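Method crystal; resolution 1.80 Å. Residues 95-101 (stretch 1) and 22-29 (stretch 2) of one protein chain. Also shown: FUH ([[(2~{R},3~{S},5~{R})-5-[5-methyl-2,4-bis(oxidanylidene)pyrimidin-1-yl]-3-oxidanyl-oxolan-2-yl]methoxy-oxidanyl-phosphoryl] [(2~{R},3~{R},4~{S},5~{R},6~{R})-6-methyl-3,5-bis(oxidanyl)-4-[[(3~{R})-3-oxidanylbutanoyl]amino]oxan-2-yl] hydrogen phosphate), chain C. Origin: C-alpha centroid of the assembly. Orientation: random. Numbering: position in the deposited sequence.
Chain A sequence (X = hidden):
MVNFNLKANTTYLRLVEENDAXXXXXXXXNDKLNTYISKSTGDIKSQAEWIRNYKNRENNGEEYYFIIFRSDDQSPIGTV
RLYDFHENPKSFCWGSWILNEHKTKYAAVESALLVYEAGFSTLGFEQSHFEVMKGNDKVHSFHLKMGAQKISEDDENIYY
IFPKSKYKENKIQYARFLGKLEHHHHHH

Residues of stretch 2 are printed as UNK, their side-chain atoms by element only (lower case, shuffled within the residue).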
# COMPACT_ATOMS: atom_id res chain seq x y z
N GLY A 95 -0.29 4.86 1.92
CA GLY A 95 -0.41 4.51 3.32
C GLY A 95 -1.66 3.73 3.59
O GLY A 95 -2.06 2.87 2.77
N SER A 96 -2.31 4.00 4.73
CA SER A 96 -3.34 3.09 5.24
C SER A 96 -2.95 1.61 5.11
O SER A 96 -3.78 0.75 4.73
CB SER A 96 -4.72 3.36 4.65
OG SER A 96 -5.12 4.72 4.70
N TRP A 97 -1.70 1.32 5.42
CA TRP A 97 -1.06 0.09 4.96
C TRP A 97 -1.08 -0.84 6.16
O TRP A 97 -0.36 -0.61 7.17
CB TRP A 97 0.35 0.35 4.57
CG TRP A 97 1.07 -0.81 3.94
CD1 TRP A 97 0.56 -1.78 3.14
CD2 TRP A 97 2.48 -1.05 4.04
NE1 TRP A 97 1.58 -2.62 2.73
CE2 TRP A 97 2.76 -2.18 3.25
CE3 TRP A 97 3.52 -0.41 4.72
CZ2 TRP A 97 4.03 -2.71 3.14
CZ3 TRP A 97 4.82 -0.94 4.62
CH2 TRP A 97 5.05 -2.07 3.80
N ILE A 98 -1.91 -1.87 6.06
CA ILE A 98 -2.16 -2.77 7.18
C ILE A 98 -2.24 -4.20 6.67
O ILE A 98 -2.90 -4.47 5.67
CB ILE A 98 -3.45 -2.47 7.95
CG1 ILE A 98 -3.60 -0.97 8.29
CG2 ILE A 98 -3.41 -3.24 9.25
CD1 ILE A 98 -4.97 -0.49 8.66
N LEU A 99 -1.54 -5.09 7.36
CA LEU A 99 -1.64 -6.54 7.07
C LEU A 99 -1.94 -7.31 8.38
O LEU A 99 -1.28 -7.04 9.38
CB LEU A 99 -0.34 -7.03 6.46
CG LEU A 99 -0.06 -6.60 5.01
CD1 LEU A 99 1.35 -6.97 4.64
CD2 LEU A 99 -1.03 -7.21 4.00
N ASN A 100 -2.87 -8.26 8.34
CA ASN A 100 -3.25 -8.96 9.60
C ASN A 100 -2.46 -10.26 9.71
O ASN A 100 -1.63 -10.56 8.84
CB ASN A 100 -4.76 -9.21 9.67
CG ASN A 100 -5.29 -10.14 8.59
OD1 ASN A 100 -4.59 -10.96 8.02
ND2 ASN A 100 -6.58 -9.96 8.27
N GLU A 101 -2.73 -11.03 10.77
CA GLU A 101 -2.07 -12.33 11.01
C GLU A 101 -2.10 -13.34 9.88
O GLU A 101 -1.20 -14.15 9.79
CB GLU A 101 -2.76 -13.04 12.19
CG GLU A 101 -1.88 -13.25 13.40
CD GLU A 101 -2.64 -13.91 14.55
OE1 GLU A 101 -3.90 -14.05 14.45
OE2 GLU A 101 -2.00 -14.31 15.56
N UNK A 22 -17.09 -3.93 7.17
CA UNK A 22 -16.84 -4.73 8.34
C UNK A 22 -15.40 -5.23 8.43
O UNK A 22 -14.83 -5.23 9.51
c UNK A 22 -18.52 -7.96 9.71
c UNK A 22 -17.78 -5.92 8.44
o UNK A 22 -18.70 -8.40 10.86
c UNK A 22 -17.45 -6.89 9.56
o UNK A 22 -19.17 -8.35 8.70
N UNK A 23 -14.84 -5.73 7.32
CA UNK A 23 -13.46 -6.17 7.35
C UNK A 23 -12.50 -5.03 7.78
O UNK A 23 -11.57 -5.25 8.55
c UNK A 23 -10.71 -6.17 5.21
c UNK A 23 -13.06 -6.65 5.96
c UNK A 23 -11.60 -7.00 5.87
c UNK A 23 -8.90 -7.54 5.90
c UNK A 23 -11.11 -8.07 6.61
c UNK A 23 -9.78 -8.37 6.60
c UNK A 23 -9.37 -6.44 5.24
N UNK A 24 -12.77 -3.85 7.24
CA UNK A 24 -11.98 -2.66 7.51
C UNK A 24 -12.13 -2.24 8.97
O UNK A 24 -11.11 -2.02 9.61
c UNK A 24 -11.42 -0.31 6.94
c UNK A 24 -12.26 -1.52 6.55
c UNK A 24 -12.10 -0.91 4.06
c UNK A 24 -11.79 -1.90 5.14
N UNK A 25 -13.37 -2.13 9.47
CA UNK A 25 -13.56 -1.77 10.88
C UNK A 25 -12.78 -2.71 11.78
O UNK A 25 -12.06 -2.28 12.67
c UNK A 25 -15.04 -1.87 11.31
s UNK A 25 -15.97 -0.47 10.74
N UNK A 26 -12.90 -4.01 11.52
CA UNK A 26 -12.24 -4.99 12.34
C UNK A 26 -10.75 -4.89 12.30
O UNK A 26 -10.12 -4.96 13.32
o UNK A 26 -14.12 -6.47 12.27
c UNK A 26 -11.99 -7.46 12.78
c UNK A 26 -12.72 -6.39 11.98
N UNK A 27 -10.19 -4.71 11.10
CA UNK A 27 -8.76 -4.60 10.95
C UNK A 27 -8.21 -3.39 11.71
O UNK A 27 -7.27 -3.53 12.48
c UNK A 27 -8.42 -4.47 9.47
c UNK A 27 -6.95 -4.03 7.52
c UNK A 27 -6.97 -4.45 9.02
c UNK A 27 -6.35 -5.82 9.25
N UNK A 28 -8.84 -2.23 11.47
CA UNK A 28 -8.36 -0.93 12.00
C UNK A 28 -8.54 -0.80 13.53
O UNK A 28 -7.81 -0.04 14.17
c UNK A 28 -9.23 1.61 9.24
c UNK A 28 -7.58 3.49 9.37
n UNK A 28 -7.11 4.53 10.10
c UNK A 28 -9.08 0.18 11.29
n UNK A 28 -8.64 2.82 9.83
c UNK A 28 -8.59 0.38 9.85
n UNK A 28 -6.94 3.14 8.25
N UNK A 29 -9.46 -1.59 14.11
CA UNK A 29 -9.70 -1.60 15.55
C UNK A 29 -9.02 -2.76 16.25
O UNK A 29 -9.28 -3.02 17.44
c UNK A 29 -11.80 -0.19 15.52
n UNK A 29 -12.36 0.01 14.35
c UNK A 29 -11.20 -1.56 15.81
o UNK A 29 -11.74 0.69 16.36
O1 FUH C . 0.59 3.79 6.14
C1 FUH C . 1.34 4.75 6.13
C2 FUH C . 2.54 4.84 5.24
C3 FUH C . 3.04 3.49 4.82
O2 FUH C . 4.04 2.98 5.74
C4 FUH C . 3.73 3.57 3.47
N1 FUH C . 1.12 5.87 6.93
C5 FUH C . -0.18 6.06 7.58
C6 FUH C . -0.01 6.49 9.05
O3 FUH C . 0.75 7.62 9.06
C7 FUH C . -1.30 6.89 9.72
C8 FUH C . -1.12 7.60 11.09
O4 FUH C . -2.04 7.80 8.89
C9 FUH C . -0.97 7.12 6.84
O5 FUH C . -1.34 6.68 5.52
C10 FUH C . -2.25 7.37 7.53
O6 FUH C . -2.99 6.16 7.51
P1 FUH C . -4.51 6.11 7.90
O7 FUH C . -4.73 6.06 9.36
O8 FUH C . -5.01 4.84 7.21
O9 FUH C . -5.34 7.23 7.12
P2 FUH C . -5.60 8.77 7.43
O10 FUH C . -5.27 9.53 6.19
O11 FUH C . -4.74 9.13 8.64
O12 FUH C . -7.15 8.70 7.71
C11 FUH C . -7.96 9.87 7.54
C12 FUH C . -9.13 9.76 8.48
C13 FUH C . -8.75 9.33 9.91
O13 FUH C . -9.60 9.95 10.90
C14 FUH C . -9.07 7.84 9.97
C15 FUH C . -10.23 7.76 9.01
O14 FUH C . -10.05 8.78 7.99
N2 FUH C . -10.34 6.52 8.21
C16 FUH C . -9.40 6.19 7.28
C17 FUH C . -9.55 5.05 6.49
C18 FUH C . -8.54 4.65 5.44
C19 FUH C . -10.71 4.25 6.73
O15 FUH C . -10.92 3.21 5.98
N3 FUH C . -11.63 4.59 7.64
C20 FUH C . -11.45 5.73 8.33
O16 FUH C . -12.35 6.05 9.25

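Position 22 carries three carbons in an unbranched run, the third holding two oxygens: a carboxylate on a two-carbon stem. It points into exposed surroundings and is out of reach of stretch 1. This is Glu22, and its part here is played by the backbone, whose O accepts the first helical hydrogen bond of the segment.

At position 23 one carbon leads to a ring of six carbons with no hetero atom. The CA-to-CB bond points sideways, yet the ring reaches far enough to meet Asn100 at its edge. The residue is Phe23; its CE1 lies 3.9 Å from Asn100 ND2, a contact near the ring plane.

Position 24 has four carbons, forked at the first, with one arm two carbons long. That beta branch makes it Ile24. It is buried but does not touch stretch 1; instead its CG2 comes 3.7 Å from O15 of the ligand FUH.

One carbon and one sulfur at position 25 identify Cys25, buried and far from the strand.

Position 26 holds a single carbon bearing one oxygen and one carbon, with nothing of stretch 1 in reach. This is Thr26, turned to solvent, where its OG1 donates to Glu22 O at 3.1 Å, the same carbonyl that receives Thr26 N at 3.0 Å. A polar side chain thus finds its partner on its own helix.

Position 27 again shows four carbons, but the fork comes at the second, and CA-to-CB points toward the strand. Leu27 follows. Its CG packs 3.8 Å from Ile98 CG2, and its CD1 lies 3.8 Å from Asn100 CB, so one leucine spans Ile98 near the strand's end and Asn100 in the loop just after it, skipping Leu99, whose CA-to-CB bond points away.

Position 28 extends three carbons, then a nitrogen, then a carbon carrying two more nitrogens. The chain starts sideways and its end comes nearer to stretch 1: Arg28. Its CG lies 3.9 Å from Ile98 CD1, while NH1 sits 4.2 Å from Ser96 CB at the guanidinium edge. The charged end serves the ligand, with NH1 donating to FUH O8 at 2.8 Å and NH2 to FUH O7 at 2.9 Å.

Two carbons, the second with one oxygen and one nitrogen, mark position 29 as Asn29. It is the first residue to leave helical geometry, and its ND2 donates to Cys25 O at 2.9 Å.

The contact buries 275 Å² in all, with no hydrogen bond between the stretches. Helix and strand cross at 82°, their axes 9.9 Å apart at closest approach, and side chains fill the gap: Ile98 and Leu27 form its apolar center, while Asn100 extends the packing to Phe23. Much of the hydrogen bonding of Ser96 and Arg28 goes to the ligand instead. Ser96 OG and Arg28 NH1, one from each stretch, both bond FUH O8, the former at 2.5 Å. The rule to read is economical: apolar side chains, together with the carbon parts of Asn100 and Arg28, pack the elements together, and a shared phosphate oxygen links Ser96 and Arg28.

Stretch 2, residues 22-29: EFICTLRN
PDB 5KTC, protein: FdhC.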